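CRISPR protein (PDB 4MJK) probably serves as the Cas5 subunit of an archaeal type I-A Cascade complex, where such proteins hold the 5' handle of the CRISPR RNA. Local coordinates at residues Pro181-Val186 with Gly248-Tyr253; Pro31-Phe36 with Ile69-Leu74; Lys135-Glu140 with Val162-Val167; Glu42-Asp47 with Lys56-Glu61. All coordinates share one frame; numbering follows the deposited sequence.

Interaction 1 (Pro181-Val186 with Gly248-Tyr253)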
loop_
_atom_site.group_PDB
_atom_site.type_symbol
_atom_site.label_atom_id
_atom_site.label_comp_id
_atom_site.label_asym_id
_atom_site.label_seq_id
_atom_site.Cartn_x
_atom_site.Cartn_y
_atom_site.Cartn_z
ATOM N N PRO A 181 20.594 -15.344 8.701
ATOM C CA PRO A 181 20.024 -16.652 9.029
ATOM C C PRO A 181 20.400 -17.039 10.460
ATOM O O PRO A 181 21.540 -16.858 10.893
ATOM C CB PRO A 181 20.665 -17.588 7.999
ATOM C CG PRO A 181 21.940 -16.917 7.614
ATOM C CD PRO A 181 21.735 -15.430 7.768
ATOM N N ALA A 182 19.433 -17.554 11.198
ATOM C CA ALA A 182 19.645 -17.882 12.601
ATOM C C ALA A 182 19.666 -19.395 12.777
ATOM O O ALA A 182 18.715 -19.979 13.276
ATOM C CB ALA A 182 18.535 -17.259 13.461
ATOM N N GLU A 183 20.739 -20.037 12.350
ATOM C CA GLU A 183 20.844 -21.489 12.482
ATOM C C GLU A 183 22.072 -21.809 13.328
ATOM O O GLU A 183 22.832 -20.914 13.684
ATOM C CB GLU A 183 20.937 -22.152 11.105
ATOM C CG GLU A 183 19.762 -21.835 10.169
ATOM C CD GLU A 183 18.443 -22.481 10.604
ATOM O OE1 GLU A 183 18.445 -23.310 11.551
ATOM O OE2 GLU A 183 17.394 -22.159 9.995
ATOM N N ASP A 184 22.275 -23.077 13.657
ATOM C CA ASP A 184 23.393 -23.428 14.528
ATOM C C ASP A 184 24.697 -22.979 13.894
ATOM O O ASP A 184 24.950 -23.241 12.715
ATOM C CB ASP A 184 23.420 -24.930 14.824
ATOM C CG ASP A 184 23.966 -25.237 16.208
ATOM O OD1 ASP A 184 25.042 -24.713 16.559
ATOM O OD2 ASP A 184 23.306 -25.989 16.956
ATOM N N GLY A 185 25.516 -22.283 14.678
ATOM C CA GLY A 185 26.741 -21.694 14.165
ATOM C C GLY A 185 26.638 -20.182 14.167
ATOM O O GLY A 185 27.643 -19.465 14.093
ATOM N N VAL A 186 25.407 -19.693 14.258
ATOM C CA VAL A 186 25.167 -18.265 14.327
ATOM C C VAL A 186 24.495 -17.978 15.652
ATOM O O VAL A 186 23.446 -18.545 15.941
ATOM C CB VAL A 186 24.268 -17.787 13.165
ATOM C CG1 VAL A 186 23.947 -16.299 13.314
ATOM C CG2 VAL A 186 24.937 -18.063 11.825
ATOM N N GLY A 248 31.149 -22.267 12.428
ATOM C CA GLY A 248 30.554 -23.443 11.817
ATOM C C GLY A 248 30.458 -23.286 10.317
ATOM O O GLY A 248 31.431 -22.909 9.683
ATOM N N ASP A 249 29.288 -23.567 9.751
ATOM C CA ASP A 249 29.071 -23.408 8.301
ATOM C C ASP A 249 28.876 -21.948 7.838
ATOM O O ASP A 249 28.627 -21.697 6.654
ATOM C CB ASP A 249 27.856 -24.231 7.846
ATOM C CG ASP A 249 27.944 -25.693 8.264
ATOM O OD1 ASP A 249 29.046 -26.279 8.154
ATOM O OD2 ASP A 249 26.916 -26.254 8.712
ATOM N N PHE A 250 28.977 -20.993 8.762
ATOM C CA PHE A 250 28.622 -19.613 8.454
ATOM C C PHE A 250 29.807 -18.686 8.567
ATOM O O PHE A 250 30.731 -18.950 9.334
ATOM C CB PHE A 250 27.511 -19.125 9.383
ATOM C CG PHE A 250 26.225 -19.864 9.213
ATOM C CD1 PHE A 250 25.979 -21.025 9.939
ATOM C CD2 PHE A 250 25.268 -19.418 8.309
ATOM C CE1 PHE A 250 24.797 -21.722 9.778
ATOM C CE2 PHE A 250 24.085 -20.106 8.137
ATOM C CZ PHE A 250 23.842 -21.261 8.873
ATOM N N LYS A 251 29.751 -17.594 7.806
ATOM C CA LYS A 251 30.783 -16.572 7.798
ATOM C C LYS A 251 30.108 -15.220 7.687
ATOM O O LYS A 251 28.995 -15.118 7.181
ATOM C CB LYS A 251 31.689 -16.726 6.578
ATOM C CG LYS A 251 32.414 -18.068 6.457
ATOM C CD LYS A 251 33.537 -18.170 7.475
ATOM C CE LYS A 251 34.330 -19.455 7.297
ATOM N NZ LYS A 251 35.269 -19.637 8.428
ATOM N N ALA A 252 30.810 -14.187 8.124
ATOM C CA ALA A 252 30.399 -12.812 7.928
ATOM C C ALA A 252 31.130 -12.238 6.719
ATOM O O ALA A 252 32.334 -12.466 6.549
ATOM C CB ALA A 252 30.726 -12.003 9.167
ATOM N N TYR A 253 30.413 -11.501 5.875
ATOM C CA TYR A 253 31.029 -10.873 4.712
ATOM C C TYR A 253 30.949 -9.373 4.869
ATOM O O TYR A 253 29.882 -8.828 5.151
ATOM C CB TYR A 253 30.350 -11.317 3.412
ATOM C CG TYR A 253 30.509 -12.785 3.151
ATOM C CD1 TYR A 253 31.592 -13.272 2.425
ATOM C CD2 TYR A 253 29.597 -13.704 3.662
ATOM C CE1 TYR A 253 31.751 -14.632 2.201
ATOM C CE2 TYR A 253 29.741 -15.064 3.434
ATOM C CZ TYR A 253 30.828 -15.520 2.711
ATOM O OH TYR A 253 30.981 -16.870 2.496
HETATM O O HOH W 1 27.201 -24.536 11.349
#
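Phe250 reaches from its strand into the bend of the loop 181-186, and its ring is the meeting point for nearly the whole contact. Val186 lies over one face of the ring: its CG2 methyl stands 3.7 Å from the ring centroid and 24° off the ring normal, a CH-pi contact displaced toward the rim and only 3.4 Å from CG of Phe250. That methyl faces the ring because the other branch, CG1, is the one set anti to the backbone N (chi1 176°). At the ring edge, near its plane, the carbonyl O of Asp184 comes 3.3 Å from CE1 of Phe250, where the weakly positive ring hydrogens suit an oxygen. Pro181 CG, 3.9 Å from CE2 of Phe250, and Glu183 CB, 3.8 Å from its CZ, approach obliquely. Cut back to an alanine, Phe250 would probably leave a gap beneath the Val186 methyl and the Pro181 ring, with the turn free to shift.

The loop is a type II beta turn from Glu183 to Val186, closed by Val186 N to Glu183 O, and it leads into strand 186-193. Gly185 suits the third turn position: with phi 112° a CB would jam against the preceding carbonyl O and press on the ring. A water, accepting from Asp249 N and donating to Asp184 O at 2.9 Å, spans the two backbones beside the ring. Farther out, the Glu183 carboxylate turns away from Phe250 to Lys223 and Leu227 N, while Pro181 rests on Val226 and Tyr228 of strand 225-231.

Interaction 2 (Pro31-Phe36 with Ile69-Leu74)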
loop_
_atom_site.group_PDB
_atom_site.type_symbol
_atom_site.label_atom_id
_atom_site.label_comp_id
_atom_site.label_asym_id
_atom_site.label_seq_id
_atom_site.Cartn_x
_atom_site.Cartn_y
_atom_site.Cartn_z
ATOM N N PRO A 31 9.950 -8.880 2.094
ATOM C CA PRO A 31 9.931 -9.805 0.957
ATOM C C PRO A 31 10.910 -10.948 1.203
ATOM O O PRO A 31 12.059 -10.692 1.567
ATOM C CB PRO A 31 10.442 -8.941 -0.206
ATOM C CG PRO A 31 10.104 -7.548 0.190
ATOM C CD PRO A 31 10.341 -7.519 1.688
ATOM N N PRO A 32 10.459 -12.195 1.024
ATOM C CA PRO A 32 11.369 -13.337 1.199
ATOM C C PRO A 32 12.574 -13.269 0.264
ATOM O O PRO A 32 12.486 -12.702 -0.828
ATOM C CB PRO A 32 10.489 -14.544 0.855
ATOM C CG PRO A 32 9.075 -14.067 1.181
ATOM C CD PRO A 32 9.066 -12.618 0.759
ATOM N N PRO A 33 13.712 -13.830 0.697
ATOM C CA PRO A 33 14.906 -13.801 -0.157
ATOM C C PRO A 33 14.733 -14.570 -1.478
ATOM O O PRO A 33 15.328 -14.163 -2.470
ATOM C CB PRO A 33 16.006 -14.422 0.733
ATOM C CG PRO A 33 15.283 -15.170 1.797
ATOM C CD PRO A 33 13.983 -14.417 2.019
ATOM N N THR A 34 13.938 -15.636 -1.516
ATOM C CA THR A 34 13.711 -16.277 -2.815
ATOM C C THR A 34 12.863 -15.384 -3.720
ATOM O O THR A 34 12.941 -15.482 -4.949
ATOM C CB THR A 34 13.075 -17.667 -2.726
ATOM O OG1 THR A 34 11.891 -17.617 -1.919
ATOM C CG2 THR A 34 14.064 -18.665 -2.111
ATOM N N THR A 35 12.054 -14.518 -3.107
ATOM C CA THR A 35 11.245 -13.572 -3.875
ATOM C C THR A 35 12.134 -12.515 -4.533
ATOM O O THR A 35 11.965 -12.188 -5.715
ATOM C CB THR A 35 10.136 -12.935 -3.007
ATOM O OG1 THR A 35 9.265 -13.974 -2.527
ATOM C CG2 THR A 35 9.308 -11.936 -3.810
ATOM N N PHE A 36 13.093 -11.996 -3.771
ATOM C CA PHE A 36 14.069 -11.061 -4.304
ATOM C C PHE A 36 14.898 -11.725 -5.394
ATOM O O PHE A 36 15.135 -11.131 -6.449
ATOM C CB PHE A 36 15.009 -10.553 -3.208
ATOM C CG PHE A 36 15.970 -9.518 -3.695
ATOM C CD1 PHE A 36 15.629 -8.169 -3.665
ATOM C CD2 PHE A 36 17.190 -9.886 -4.235
ATOM C CE1 PHE A 36 16.501 -7.210 -4.133
ATOM C CE2 PHE A 36 18.068 -8.926 -4.704
ATOM C CZ PHE A 36 17.726 -7.590 -4.661
ATOM N N ILE A 69 22.601 -13.410 1.674
ATOM C CA ILE A 69 21.606 -12.415 1.310
ATOM C C ILE A 69 20.966 -11.883 2.568
ATOM O O ILE A 69 20.371 -12.641 3.334
ATOM C CB ILE A 69 20.533 -12.966 0.350
ATOM C CG1 ILE A 69 19.467 -11.888 0.082
ATOM C CG2 ILE A 69 19.899 -14.229 0.907
ATOM C CD1 ILE A 69 18.499 -12.251 -1.059
ATOM N N GLY A 70 21.134 -10.586 2.797
ATOM C CA GLY A 70 20.574 -9.906 3.957
ATOM C C GLY A 70 19.990 -8.577 3.513
ATOM O O GLY A 70 20.268 -8.112 2.405
ATOM N N TRP A 71 19.188 -7.955 4.370
ATOM C CA TRP A 71 18.529 -6.715 4.006
ATOM C C TRP A 71 18.179 -5.951 5.263
ATOM O O TRP A 71 18.146 -6.518 6.358
ATOM C CB TRP A 71 17.251 -6.992 3.196
ATOM C CG TRP A 71 16.281 -7.890 3.924
ATOM C CD1 TRP A 71 15.221 -7.503 4.700
ATOM C CD2 TRP A 71 16.315 -9.322 3.977
ATOM N NE1 TRP A 71 14.587 -8.612 5.220
ATOM C CE2 TRP A 71 15.249 -9.739 4.791
ATOM C CE3 TRP A 71 17.151 -10.291 3.405
ATOM C CZ2 TRP A 71 14.976 -11.078 5.037
ATOM C CZ3 TRP A 71 16.880 -11.630 3.653
ATOM C CH2 TRP A 71 15.805 -12.008 4.468
ATOM N N LYS A 72 17.940 -4.652 5.092
ATOM C CA LYS A 72 17.515 -3.791 6.181
ATOM C C LYS A 72 16.729 -2.608 5.633
ATOM O O LYS A 72 16.963 -2.163 4.504
ATOM C CB LYS A 72 18.717 -3.290 6.990
ATOM C CG LYS A 72 19.624 -2.369 6.212
ATOM C CD LYS A 72 20.902 -2.060 6.974
ATOM C CE LYS A 72 21.829 -1.190 6.128
ATOM N NZ LYS A 72 23.136 -0.857 6.819
ATOM N N ALA A 73 15.797 -2.110 6.436
ATOM C CA ALA A 73 15.010 -0.941 6.070
ATOM C C ALA A 73 15.920 0.260 6.223
ATOM O O ALA A 73 16.759 0.267 7.106
ATOM C CB ALA A 73 13.787 -0.809 6.986
ATOM N N LEU A 74 15.775 1.249 5.342
ATOM C CA LEU A 74 16.523 2.492 5.448
ATOM C C LEU A 74 15.668 3.580 6.079
ATOM O O LEU A 74 16.183 4.465 6.754
ATOM C CB LEU A 74 17.014 2.946 4.058
ATOM C CG LEU A 74 17.918 1.907 3.365
ATOM C CD1 LEU A 74 18.285 2.306 1.932
ATOM C CD2 LEU A 74 19.163 1.670 4.194
#
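The indole of Trp71 meets Pro33 at the outer corner of its six-membered ring, with CH2 of Trp71 3.9 Å from CD of Pro33; the approach is oblique. Around the same indole stand other rings: Tyr30 edge-to-face, Tyr228 with its plane inclined by about 20°, and Trp130. The Phe36 ring is stacked with Trp130 and, within this contact, takes the methyl of Ile69 obliquely, CD2 of Phe36 lying 4.2 Å from CD1 of Ile69.

Ile69 is the aliphatic link. With CG1 anti to the backbone N (chi1 176°) and the chain extended, CD1 reaches the helix and lies 3.8 Å from CB of Pro33, while CG2 touches that same CB. Pro33 thus fits between Ile69 and Trp71, two residues whose side chains leave the same side of the strand. First-turn N-H groups have no preceding helical carbonyl to bond, so proline costs nothing at Pro33; helical bonding starts with Phe36 N to Pro32 O. The helix start lies against strand 66-73 of the antiparallel sheet. Strand 2-10, helix 33-46 and strand 66-73 form a beta-alpha-beta crossover, the two parallel strands separated by 127-134, consistent with the ferredoxin-like (RRM-type) fold of RAMP proteins.

Interaction 3 (Lys135-Glu140 with Val162-Val167)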
loop_
_atom_site.group_PDB
_atom_site.type_symbol
_atom_site.label_atom_id
_atom_site.label_comp_id
_atom_site.label_asym_id
_atom_site.label_seq_id
_atom_site.Cartn_x
_atom_site.Cartn_y
_atom_site.Cartn_z
ATOM N N LYS A 135 29.679 -16.259 -5.015
ATOM C CA LYS A 135 30.992 -16.892 -5.105
ATOM C C LYS A 135 31.783 -16.298 -6.268
ATOM O O LYS A 135 33.011 -16.188 -6.201
ATOM C CB LYS A 135 30.839 -18.401 -5.281
ATOM C CG LYS A 135 31.991 -19.220 -4.735
ATOM C CD LYS A 135 31.674 -20.702 -4.864
ATOM C CE LYS A 135 30.189 -20.942 -4.618
ATOM N NZ LYS A 135 29.804 -22.357 -4.886
ATOM N N GLU A 136 31.077 -15.925 -7.334
ATOM C CA GLU A 136 31.672 -15.118 -8.405
ATOM C C GLU A 136 30.640 -14.171 -8.999
ATOM O O GLU A 136 29.484 -14.182 -8.598
ATOM C CB GLU A 136 32.236 -15.996 -9.514
ATOM C CG GLU A 136 31.183 -16.719 -10.307
ATOM C CD GLU A 136 31.010 -18.144 -9.848
ATOM O OE1 GLU A 136 32.034 -18.814 -9.592
ATOM O OE2 GLU A 136 29.850 -18.596 -9.736
ATOM N N GLU A 137 31.057 -13.356 -9.962
ATOM C CA GLU A 137 30.130 -12.433 -10.614
ATOM C C GLU A 137 28.963 -13.193 -11.243
ATOM O O GLU A 137 29.093 -13.762 -12.327
ATOM C CB GLU A 137 30.855 -11.586 -11.662
ATOM C CG GLU A 137 31.846 -10.594 -11.065
ATOM C CD GLU A 137 32.653 -9.850 -12.117
ATOM O OE1 GLU A 137 33.850 -10.177 -12.293
ATOM O OE2 GLU A 137 32.095 -8.934 -12.762
ATOM N N ALA A 138 27.822 -13.202 -10.560
ATOM C CA ALA A 138 26.683 -14.003 -11.002
ATOM C C ALA A 138 25.639 -13.210 -11.786
ATOM O O ALA A 138 24.738 -13.793 -12.386
ATOM C CB ALA A 138 26.031 -14.704 -9.814
ATOM N N VAL A 139 25.749 -11.887 -11.779
ATOM C CA VAL A 139 24.783 -11.077 -12.511
ATOM C C VAL A 139 25.356 -9.733 -12.951
ATOM O O VAL A 139 26.038 -9.052 -12.183
ATOM C CB VAL A 139 23.494 -10.854 -11.685
ATOM C CG1 VAL A 139 23.829 -10.246 -10.333
ATOM C CG2 VAL A 139 22.508 -9.981 -12.453
ATOM N N GLU A 140 25.082 -9.367 -14.200
ATOM C CA GLU A 140 25.446 -8.054 -14.710
ATOM C C GLU A 140 24.872 -6.974 -13.802
ATOM O O GLU A 140 23.695 -7.006 -13.436
ATOM C CB GLU A 140 24.928 -7.860 -16.138
ATOM C CG GLU A 140 25.530 -8.800 -17.173
ATOM C CD GLU A 140 24.890 -10.188 -17.163
ATOM O OE1 GLU A 140 25.287 -11.032 -16.324
ATOM O OE2 GLU A 140 23.993 -10.435 -17.999
ATOM N N VAL A 162 22.820 0.872 -7.055
ATOM C CA VAL A 162 23.458 -0.424 -7.076
ATOM C C VAL A 162 24.950 -0.180 -6.940
ATOM O O VAL A 162 25.505 0.704 -7.598
ATOM C CB VAL A 162 23.229 -1.174 -8.405
ATOM C CG1 VAL A 162 23.894 -2.552 -8.356
ATOM C CG2 VAL A 162 21.726 -1.297 -8.739
ATOM N N LYS A 163 25.602 -0.959 -6.086
ATOM C CA LYS A 163 27.049 -0.870 -5.947
ATOM C C LYS A 163 27.641 -2.270 -5.884
ATOM O O LYS A 163 27.228 -3.100 -5.058
ATOM C CB LYS A 163 27.402 -0.055 -4.702
ATOM C CG LYS A 163 28.869 0.305 -4.547
ATOM C CD LYS A 163 29.091 1.070 -3.238
ATOM C CE LYS A 163 30.582 1.254 -2.929
ATOM N NZ LYS A 163 31.302 2.031 -3.983
ATOM N N LYS A 164 28.582 -2.544 -6.780
ATOM C CA LYS A 164 29.344 -3.783 -6.741
ATOM C C LYS A 164 30.552 -3.555 -5.832
ATOM O O LYS A 164 31.273 -2.562 -5.979
ATOM C CB LYS A 164 29.785 -4.182 -8.150
ATOM C CG LYS A 164 30.298 -5.603 -8.286
ATOM C CD LYS A 164 30.682 -5.913 -9.734
ATOM C CE LYS A 164 29.468 -5.795 -10.658
ATOM N NZ LYS A 164 29.786 -5.943 -12.119
ATOM N N VAL A 165 30.757 -4.447 -4.868
ATOM C CA VAL A 165 31.816 -4.253 -3.877
ATOM C C VAL A 165 32.659 -5.505 -3.690
ATOM O O VAL A 165 32.177 -6.622 -3.857
ATOM C CB VAL A 165 31.248 -3.855 -2.498
ATOM C CG1 VAL A 165 30.625 -2.467 -2.547
ATOM C CG2 VAL A 165 30.238 -4.900 -2.015
ATOM N N LYS A 166 33.932 -5.310 -3.355
ATOM C CA LYS A 166 34.770 -6.420 -2.937
ATOM C C LYS A 166 34.431 -6.700 -1.475
ATOM O O LYS A 166 34.222 -5.772 -0.701
ATOM C CB LYS A 166 36.251 -6.065 -3.112
ATOM C CG LYS A 166 36.559 -5.428 -4.462
ATOM C CD LYS A 166 38.045 -5.114 -4.646
ATOM C CE LYS A 166 38.778 -6.273 -5.301
ATOM N NZ LYS A 166 38.140 -6.675 -6.595
ATOM N N VAL A 167 34.327 -7.969 -1.103
ATOM C CA VAL A 167 34.028 -8.318 0.288
ATOM C C VAL A 167 35.167 -9.107 0.948
ATOM O O VAL A 167 35.934 -9.792 0.269
ATOM C CB VAL A 167 32.700 -9.119 0.423
ATOM C CG1 VAL A 167 31.544 -8.320 -0.133
ATOM C CG2 VAL A 167 32.792 -10.468 -0.283
HETATM O O HOH W 2 29.532 -8.686 -12.320
#
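Glu137 and Lys164 meet at the surface of the antiparallel sheet, linking the loop that follows strand 127-134 to strand 157-170. Strand 2-10 runs between those two strands, and both side chains touch its Tyr4; the three strands are neighbours in what is probably the ferredoxin-like, RAMP-type domain of a Cas5 protein.

The direct charge interaction is a long salt bridge: OE2 of Glu137 is 3.8 Å from NZ of Lys164, too far for tight pairing. Long, flexible side chains suit the span, since the nearest CA atoms of the two segments, those of Glu137 and Lys164, are 9.5 Å apart. Glu137 stretches out beyond CG (chi2 175°). Lys164 leaves its strand with CG anti to the backbone N and then bends at chi3 (-62°), a turn that brings the ammonium round toward the carboxylate. The two side chains cross at about a right angle. A second acidic residue, Glu141 of helix 141-144, forms a weak, long ion pair with the same NZ, and the ammonium is probably shared loosely between the two carboxylates.

Among packing contacts, Lys164 also touches Ile2 of strand 2-10.

A water links the two ions by hydrogen bonds across their separation. It bridges them from the side, at the corner of a triangle with OE2 and NZ, donating to OE2 of Glu137 at 2.6 Å and accepting from NZ of Lys164 at 2.8 Å.

Interaction 4 (Glu42-Asp47 with Lys56-Glu61)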
loop_
_atom_site.group_PDB
_atom_site.type_symbol
_atom_site.label_atom_id
_atom_site.label_comp_id
_atom_site.label_asym_id
_atom_site.label_seq_id
_atom_site.Cartn_x
_atom_site.Cartn_y
_atom_site.Cartn_z
ATOM N N GLU A 42 13.969 -13.031 -13.084
ATOM C CA GLU A 42 13.062 -12.476 -14.088
ATOM C C GLU A 42 13.720 -11.371 -14.913
ATOM O O GLU A 42 13.511 -11.289 -16.125
ATOM C CB GLU A 42 11.773 -11.933 -13.448
ATOM C CG GLU A 42 10.877 -11.193 -14.447
ATOM C CD GLU A 42 9.489 -10.850 -13.917
ATOM O OE1 GLU A 42 9.279 -10.876 -12.687
ATOM O OE2 GLU A 42 8.599 -10.548 -14.746
ATOM N N ALA A 43 14.494 -10.510 -14.258
ATOM C CA ALA A 43 15.137 -9.397 -14.957
ATOM C C ALA A 43 16.201 -9.914 -15.918
ATOM O O ALA A 43 16.416 -9.347 -16.993
ATOM C CB ALA A 43 15.736 -8.420 -13.975
ATOM N N ILE A 44 16.859 -10.998 -15.525
ATOM C CA ILE A 44 17.857 -11.634 -16.374
ATOM C C ILE A 44 17.196 -12.312 -17.576
ATOM O O ILE A 44 17.663 -12.182 -18.708
ATOM C CB ILE A 44 18.693 -12.659 -15.590
ATOM C CG1 ILE A 44 19.577 -11.949 -14.558
ATOM C CG2 ILE A 44 19.547 -13.482 -16.541
ATOM C CD1 ILE A 44 20.264 -12.906 -13.583
ATOM N N ALA A 45 16.102 -13.022 -17.322
ATOM C CA ALA A 45 15.380 -13.722 -18.378
ATOM C C ALA A 45 14.852 -12.763 -19.441
ATOM O O ALA A 45 15.006 -13.015 -20.634
ATOM C CB ALA A 45 14.249 -14.545 -17.798
ATOM N N LYS A 46 14.232 -11.670 -19.004
ATOM C CA LYS A 46 13.711 -10.665 -19.927
ATOM C C LYS A 46 14.805 -10.089 -20.816
ATOM O O LYS A 46 14.636 -9.980 -22.030
ATOM C CB LYS A 46 13.011 -9.536 -19.174
ATOM C CG LYS A 46 11.650 -9.913 -18.625
ATOM C CD LYS A 46 10.842 -8.672 -18.273
ATOM C CE LYS A 46 9.376 -9.006 -18.064
ATOM N NZ LYS A 46 8.526 -7.783 -18.163
ATOM N N ASP A 47 15.926 -9.717 -20.206
ATOM C CA ASP A 47 17.070 -9.204 -20.946
ATOM C C ASP A 47 17.662 -10.280 -21.863
ATOM O O ASP A 47 18.852 -10.263 -22.161
ATOM C CB ASP A 47 18.137 -8.685 -19.977
ATOM C CG ASP A 47 19.104 -7.709 -20.635
ATOM O OD1 ASP A 47 19.034 -6.499 -20.323
ATOM O OD2 ASP A 47 19.931 -8.148 -21.464
ATOM N N LYS A 56 14.823 -20.895 -16.932
ATOM C CA LYS A 56 14.872 -20.245 -15.611
ATOM C C LYS A 56 14.167 -20.958 -14.443
ATOM O O LYS A 56 13.055 -20.581 -14.072
ATOM C CB LYS A 56 14.419 -18.786 -15.704
ATOM N N GLU A 57 14.828 -21.944 -13.834
ATOM C CA GLU A 57 16.185 -22.327 -14.193
ATOM C C GLU A 57 17.243 -21.411 -13.595
ATOM O O GLU A 57 18.131 -21.851 -12.865
ATOM N N ILE A 58 17.138 -20.126 -13.904
ATOM C CA ILE A 58 18.134 -19.141 -13.496
ATOM C C ILE A 58 18.142 -18.930 -11.988
ATOM O O ILE A 58 19.190 -18.687 -11.400
ATOM C CB ILE A 58 17.892 -17.797 -14.202
ATOM C CG1 ILE A 58 18.098 -17.961 -15.709
ATOM C CG2 ILE A 58 18.810 -16.706 -13.645
ATOM C CD1 ILE A 58 17.516 -16.842 -16.524
ATOM N N ILE A 59 16.980 -19.021 -11.358
ATOM C CA ILE A 59 16.922 -18.788 -9.924
ATOM C C ILE A 59 17.712 -19.852 -9.162
ATOM O O ILE A 59 18.361 -19.547 -8.162
ATOM C CB ILE A 59 15.487 -18.711 -9.391
ATOM C CG1 ILE A 59 15.476 -18.029 -8.023
ATOM C CG2 ILE A 59 14.876 -20.089 -9.293
ATOM C CD1 ILE A 59 14.115 -18.046 -7.348
ATOM N N SER A 60 17.672 -21.093 -9.636
ATOM C CA SER A 60 18.455 -22.140 -8.996
ATOM C C SER A 60 19.945 -21.921 -9.254
ATOM O O SER A 60 20.776 -22.259 -8.409
ATOM C CB SER A 60 18.004 -23.540 -9.435
ATOM O OG SER A 60 18.497 -23.866 -10.720
ATOM N N GLU A 61 20.279 -21.337 -10.402
ATOM C CA GLU A 61 21.668 -20.984 -10.695
ATOM C C GLU A 61 22.169 -19.896 -9.738
ATOM O O GLU A 61 23.290 -19.953 -9.246
ATOM C CB GLU A 61 21.814 -20.488 -12.134
ATOM C CG GLU A 61 21.300 -21.442 -13.201
ATOM C CD GLU A 61 21.604 -20.959 -14.612
ATOM O OE1 GLU A 61 21.981 -19.775 -14.775
ATOM O OE2 GLU A 61 21.469 -21.769 -15.559
#
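Ile58 does the touching from segment 56-61, pushing its side chain against Ile44 and Ala45 of the preceding helix. Ahead of it, the Lys56 side chain is modelled only as far as CB and that of Glu57 not at all, and a cis peptide bond precedes each of these two residues. Glu57 takes the N-cap position, and its carbonyl O accepts a hydrogen bond of 3.0 Å from OG of Ser60.

At Ile58 the helix proper begins. Its CD1 meets CG2 of Ile44 at 3.9 Å and CB of Ala45 at 4.2 Å, while its CG2 faces CD1 of Ile44 at 4.1 Å. The two isoleucines thus meet through both branches, the CD1 end of each against the CG2 methyl of the other, and the side chains approach obliquely. In Ile58, CG1 stands beside the backbone N (chi1 -65°), which carries CD1 to the partner helix while CG2 faces the end of Ile44. The short alanine lets the Ile58 tip come close to the helix backbone.

One residue on, Ile59 turns to Leu37 and Ala41, an earlier part of helix 33-46. Ile58 also touches Ala41, so helix 58-65 packs against helix 33-46 through both isoleucines. Ile44 touches not only Ile58 but also Val139 and Ile143 of helix 141-144, joining three helices at this point; helix 58-65 then runs on directly into strand 66-73.

Interaction 2 lies near the centre of the chain, wholly buried and built from rings and aliphatic groups; interaction 4, about 18 Å away between centres, is also buried, although far from the chain centre, and is made of aliphatic side chains alone. The two share helix 33-46 and touch where Ile59 CD1 meets Thr34 O, and interaction 4 is nested in the chain loop that interaction 2 closes. Interactions 1, 2 and 3 all reach the same sheet. Interaction 1 is partly buried and mixes an aromatic side chain with a bridging water, whereas interaction 3 is at the surface, its cross-contact an ion pair and a water. Tyr253 on Val167 joins 1 to 3, and Val139 on Ile44 joins 3 to 4.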